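Local coordinates for protein putative laminarinase (Phanerochaete chrysosporium, PDB 2W39) that probably hydrolyses beta-1,3-linked glucans such as laminarin, and the mixed-linked glucan lichenin, as a secreted family 16 glycoside hydrolase of a white-rot fungus, at residues Val208-Asp211 / Ile212-Pro216; Thr218-Thr221 / Asp222-Gly225. All coordinates share one frame; numbering follows the deposited sequence.

Contact 1: Val208-Asp211 / Ile212-Pro216; sequences VPND and IASGP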
loop_
_atom_site.group_PDB
_atom_site.type_symbol
_atom_site.label_atom_id
_atom_site.label_comp_id
_atom_site.label_asym_id
_atom_site.label_seq_id
_atom_site.Cartn_x
_atom_site.Cartn_y
_atom_site.Cartn_z
ATOM N N VAL A 208 10.666 -10.136 -15.017
ATOM C CA VAL A 208 10.610 -10.117 -13.554
ATOM C C VAL A 208 11.768 -10.946 -12.960
ATOM O O VAL A 208 11.945 -12.115 -13.316
ATOM C CB VAL A 208 9.222 -10.584 -13.002
ATOM C CG1 VAL A 208 8.806 -11.980 -13.451
ATOM C CG2 VAL A 208 9.178 -10.476 -11.473
ATOM N N PRO A 209 12.574 -10.346 -12.070
ATOM C CA PRO A 209 13.621 -11.125 -11.411
ATOM C C PRO A 209 13.069 -12.367 -10.724
ATOM O O PRO A 209 12.076 -12.291 -10.002
ATOM C CB PRO A 209 14.200 -10.141 -10.385
ATOM C CG PRO A 209 13.965 -8.807 -11.016
ATOM C CD PRO A 209 12.598 -8.934 -11.642
ATOM N N ASN A 210 13.741 -13.501 -10.905
ATOM C CA ASN A 210 13.317 -14.722 -10.230
ATOM C C ASN A 210 13.240 -14.537 -8.706
ATOM O O ASN A 210 12.354 -15.076 -8.047
ATOM C CB ASN A 210 14.219 -15.891 -10.608
ATOM C CG ASN A 210 13.695 -17.193 -10.104
ATOM O OD1 ASN A 210 12.936 -17.885 -10.807
ATOM N ND2 ASN A 210 14.050 -17.537 -8.885
ATOM N N ASP A 211 14.180 -13.768 -8.152
ATOM C CA ASP A 211 14.180 -13.486 -6.712
ATOM C C ASP A 211 12.825 -12.963 -6.237
ATOM O O ASP A 211 12.349 -13.322 -5.162
ATOM C CB ASP A 211 15.185 -12.385 -6.394
ATOM C CG ASP A 211 16.616 -12.842 -6.383
ATOM O OD1 ASP A 211 16.888 -14.059 -6.519
ATOM O OD2 ASP A 211 17.471 -11.948 -6.213
ATOM N N ILE A 212 12.245 -12.074 -7.030
ATOM C CA ILE A 212 10.952 -11.479 -6.711
ATOM C C ILE A 212 9.818 -12.458 -6.997
ATOM O O ILE A 212 8.943 -12.652 -6.153
ATOM C CB ILE A 212 10.758 -10.165 -7.497
ATOM C CG1 ILE A 212 11.703 -9.072 -6.960
ATOM C CG2 ILE A 212 9.300 -9.700 -7.479
ATOM C CD1 ILE A 212 11.705 -7.798 -7.765
ATOM N N ALA A 213 9.832 -13.070 -8.179
ATOM C CA ALA A 213 8.695 -13.864 -8.632
ATOM C C ALA A 213 8.525 -15.173 -7.856
ATOM O O ALA A 213 7.400 -15.575 -7.582
ATOM C CB ALA A 213 8.820 -14.121 -10.116
ATOM N N SER A 214 9.632 -15.821 -7.500
ATOM C CA SER A 214 9.567 -17.150 -6.874
ATOM C C SER A 214 9.843 -17.190 -5.383
ATOM O O SER A 214 9.637 -18.222 -4.743
ATOM C CB SER A 214 10.509 -18.107 -7.587
ATOM O OG SER A 214 9.940 -18.424 -8.838
ATOM N N GLY A 215 10.368 -16.103 -4.844
ATOM C CA GLY A 215 10.589 -16.025 -3.409
ATOM C C GLY A 215 11.546 -17.032 -2.793
ATOM O O GLY A 215 11.222 -17.625 -1.772
ATOM N N PRO A 216 12.743 -17.218 -3.384
ATOM C CA PRO A 216 13.738 -18.076 -2.745
ATOM C C PRO A 216 14.180 -17.425 -1.441
ATOM O O PRO A 216 13.970 -16.221 -1.224
ATOM C CB PRO A 216 14.908 -18.058 -3.742
ATOM C CG PRO A 216 14.783 -16.721 -4.411
ATOM C CD PRO A 216 13.280 -16.609 -4.605
#
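The backbone from Val208 to Pro216 closes one short helical turn: Ala213 N donates to Pro209 O (3.0 Å, 164° at the hydrogen), Ser214 N follows with an equally straight bond to Asn210 O, and a weak, longer bond joins Gly215 N to Asp211 O (3.4 Å). Pro209 stands at the N-cap position; its carbonyl oxygen also takes a weak bond from Ile212 N. On the inner flank Ile212 and Pro209 run side by side in the same direction, so that Ile212 CD1 touches both CG and CD of Pro209 (4.1 Å each). The other branch, Ile212 CG2, is trans to its own backbone N and meets Val208 CG2 obliquely. That same Val208 methyl also touches Ala213 CB (3.9 Å), so the loop residue entering the helix is folded back over its first turn. Helix 210-214 lies on the antiparallel sheet of the GH16 beta sandwich, in the connection that follows strand 195-202: Val208 and Ile212 both rest on Trp186 and Phe201, and Ile212 reaches Trp224 as well. An alanine in place of Ile212 would take away both branches and would probably open a gap between helix and sheet, leaving the Pro209 ring and Val208 CG2 with less to pack on. Toward the other end, Gly215 departs from helical geometry with a positive phi of 62°. Pro216, which has no N-H to offer the last turn, brings CD to within 3.5 Å of Asp211 O, while its CG approaches Asp211 OD1 at 4.0 Å, the two side chains crossing at about a right angle. Asp211 OD2 is hydrogen-bonded to Asn220 N and Trp224 NE1. On the solvent side Asn210 OD1 comes to 3.6 Å from Ser214 OG and Asn210 ND2 to 3.8 Å from Ser214 CB.

Contact 2: Thr218-Thr221 / Asp222-Gly225; sequences TINT and DNWG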
loop_
_atom_site.group_PDB
_atom_site.type_symbol
_atom_site.label_atom_id
_atom_site.label_comp_id
_atom_site.label_asym_id
_atom_site.label_seq_id
_atom_site.Cartn_x
_atom_site.Cartn_y
_atom_site.Cartn_z
ATOM N N THR A 218 17.206 -16.743 -0.447
ATOM C CA THR A 218 18.324 -15.813 -0.652
ATOM C C THR A 218 18.035 -14.946 -1.876
ATOM O O THR A 218 17.640 -15.478 -2.925
ATOM C CB THR A 218 19.650 -16.569 -0.861
ATOM O OG1 THR A 218 19.940 -17.346 0.304
ATOM C CG2 THR A 218 20.778 -15.610 -1.114
ATOM N N ILE A 219 18.234 -13.634 -1.746
ATOM C CA ILE A 219 18.015 -12.708 -2.851
ATOM C C ILE A 219 19.188 -11.762 -2.965
ATOM O O ILE A 219 19.950 -11.590 -2.009
ATOM C CB ILE A 219 16.705 -11.887 -2.703
ATOM C CG1 ILE A 219 16.755 -10.993 -1.449
ATOM C CG2 ILE A 219 15.486 -12.804 -2.736
ATOM C CD1 ILE A 219 15.610 -9.990 -1.350
ATOM N N ASN A 220 19.340 -11.163 -4.144
ATOM C CA ASN A 220 20.368 -10.159 -4.355
ATOM C C ASN A 220 19.795 -9.051 -5.235
ATOM O O ASN A 220 19.561 -9.249 -6.432
ATOM C CB ASN A 220 21.591 -10.805 -5.019
ATOM C CG ASN A 220 22.724 -9.822 -5.259
ATOM O OD1 ASN A 220 22.590 -8.618 -5.060
ATOM N ND2 ASN A 220 23.866 -10.351 -5.683
ATOM N N THR A 221 19.555 -7.886 -4.636
ATOM C CA THR A 221 18.864 -6.814 -5.340
ATOM C C THR A 221 19.726 -6.162 -6.417
ATOM O O THR A 221 19.196 -5.418 -7.236
ATOM C CB THR A 221 18.335 -5.739 -4.364
ATOM O OG1 THR A 221 19.451 -5.158 -3.679
ATOM C CG2 THR A 221 17.383 -6.344 -3.359
ATOM N N ASP A 222 21.034 -6.433 -6.404
ATOM C CA ASP A 222 21.950 -5.967 -7.462
ATOM C C ASP A 222 21.486 -6.418 -8.836
ATOM O O ASP A 222 21.860 -5.811 -9.850
ATOM C CB ASP A 222 23.375 -6.536 -7.265
ATOM C CG ASP A 222 24.106 -5.940 -6.076
ATOM O OD1 ASP A 222 25.257 -6.374 -5.817
ATOM O OD2 ASP A 222 23.564 -5.036 -5.404
ATOM N N ASN A 223 20.710 -7.499 -8.855
ATOM C CA ASN A 223 20.271 -8.171 -10.064
ATOM C C ASN A 223 18.886 -7.769 -10.552
ATOM O O ASN A 223 18.369 -8.359 -11.499
ATOM C CB ASN A 223 20.327 -9.690 -9.845
ATOM C CG ASN A 223 21.745 -10.192 -9.619
ATOM O OD1 ASN A 223 22.709 -9.632 -10.152
ATOM N ND2 ASN A 223 21.882 -11.246 -8.824
ATOM N N TRP A 224 18.293 -6.753 -9.926
ATOM C CA TRP A 224 16.882 -6.464 -10.142
ATOM C C TRP A 224 16.583 -5.382 -11.172
ATOM O O TRP A 224 15.417 -5.086 -11.444
ATOM C CB TRP A 224 16.261 -6.090 -8.799
ATOM C CG TRP A 224 16.120 -7.264 -7.865
ATOM C CD1 TRP A 224 16.696 -8.508 -7.970
ATOM C CD2 TRP A 224 15.365 -7.277 -6.661
ATOM N NE1 TRP A 224 16.312 -9.296 -6.913
ATOM C CE2 TRP A 224 15.502 -8.561 -6.085
ATOM C CE3 TRP A 224 14.585 -6.320 -5.997
ATOM C CZ2 TRP A 224 14.846 -8.929 -4.893
ATOM C CZ3 TRP A 224 13.953 -6.674 -4.815
ATOM C CH2 TRP A 224 14.078 -7.970 -4.274
ATOM N N GLY A 225 17.618 -4.801 -11.759
ATOM C CA GLY A 225 17.424 -3.705 -12.703
ATOM C C GLY A 225 17.036 -2.404 -12.010
ATOM O O GLY A 225 16.991 -2.291 -10.783
HETATM O O HOH W 1 26.140 -8.601 -6.978
HETATM O O HOH W 2 24.051 -12.570 -7.658
HETATM O O HOH W 3 18.985 -2.990 -8.884
HETATM O O HOH W 4 21.359 -3.690 -4.952
#
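Past strand 218-220 the chain curls into a short 3-10 turn, with Asn223 N bonded to Asn220 O (3.2 Å) and Trp224 N to Thr221 O (3.1 Å). Asn220 also closes an Asx turn: its OD1 accepts Asp222 N (3.0 Å), the donor standing 42° out of the amide plane. With CG trans to the backbone N (chi1 -179°), the amide reaches forward over the turn, and its ND2 donates to water 1, which in turn donates to Asp222 OD1, and to water 2, which it shares with Asn223 ND2. Strand 218-220 is paired antiparallel with strand 2-9 in the sandwich; Ala1 N, at the chain's start, is hydrogen-bonded to Thr221 OG1 and Asp222 OD2, and Glu190 OE1 also bonds Thr221 OG1. Water 4 joins Thr221 OG1 and Asp222 OD2 as well. With OG1 engaged on this side, Thr221 CG2 on the other branch sits over one face of the Trp224 indole in a CH-pi contact 3.6 Å from the six-ring centroid and only 6° off its normal. Ile219 CD1 approaches obliquely at Trp224 CZ2 (3.8 Å). Trp199 meets the Trp224 ring edge-to-face, and water 3 bridges Thr221 O and Gly225 O.

In the fold
Contacts 1 and 2 follow one another along the chain, their centres about 9 Å apart, and join through one carboxylate oxygen. Asp211 OD2 probably accepts hydrogen bonds from Asn220 N (2.9 Å) and from Trp224 NE1 (3.0 Å), tying helix 210-214 to the strand end and to the indole beyond it. Alongside, Ile212 CD1 packs on Trp224 CE3 (3.7 Å), so the same ring is held by a polar and an apolar residue of contact 1. Their centres lie about 20 Å (contact 1) and 22 Å (contact 2) from the centre of the chain, and neither supplies a residue to the sugar pocket formed by Trp99, Trp103, Glu115, Glu120 and others.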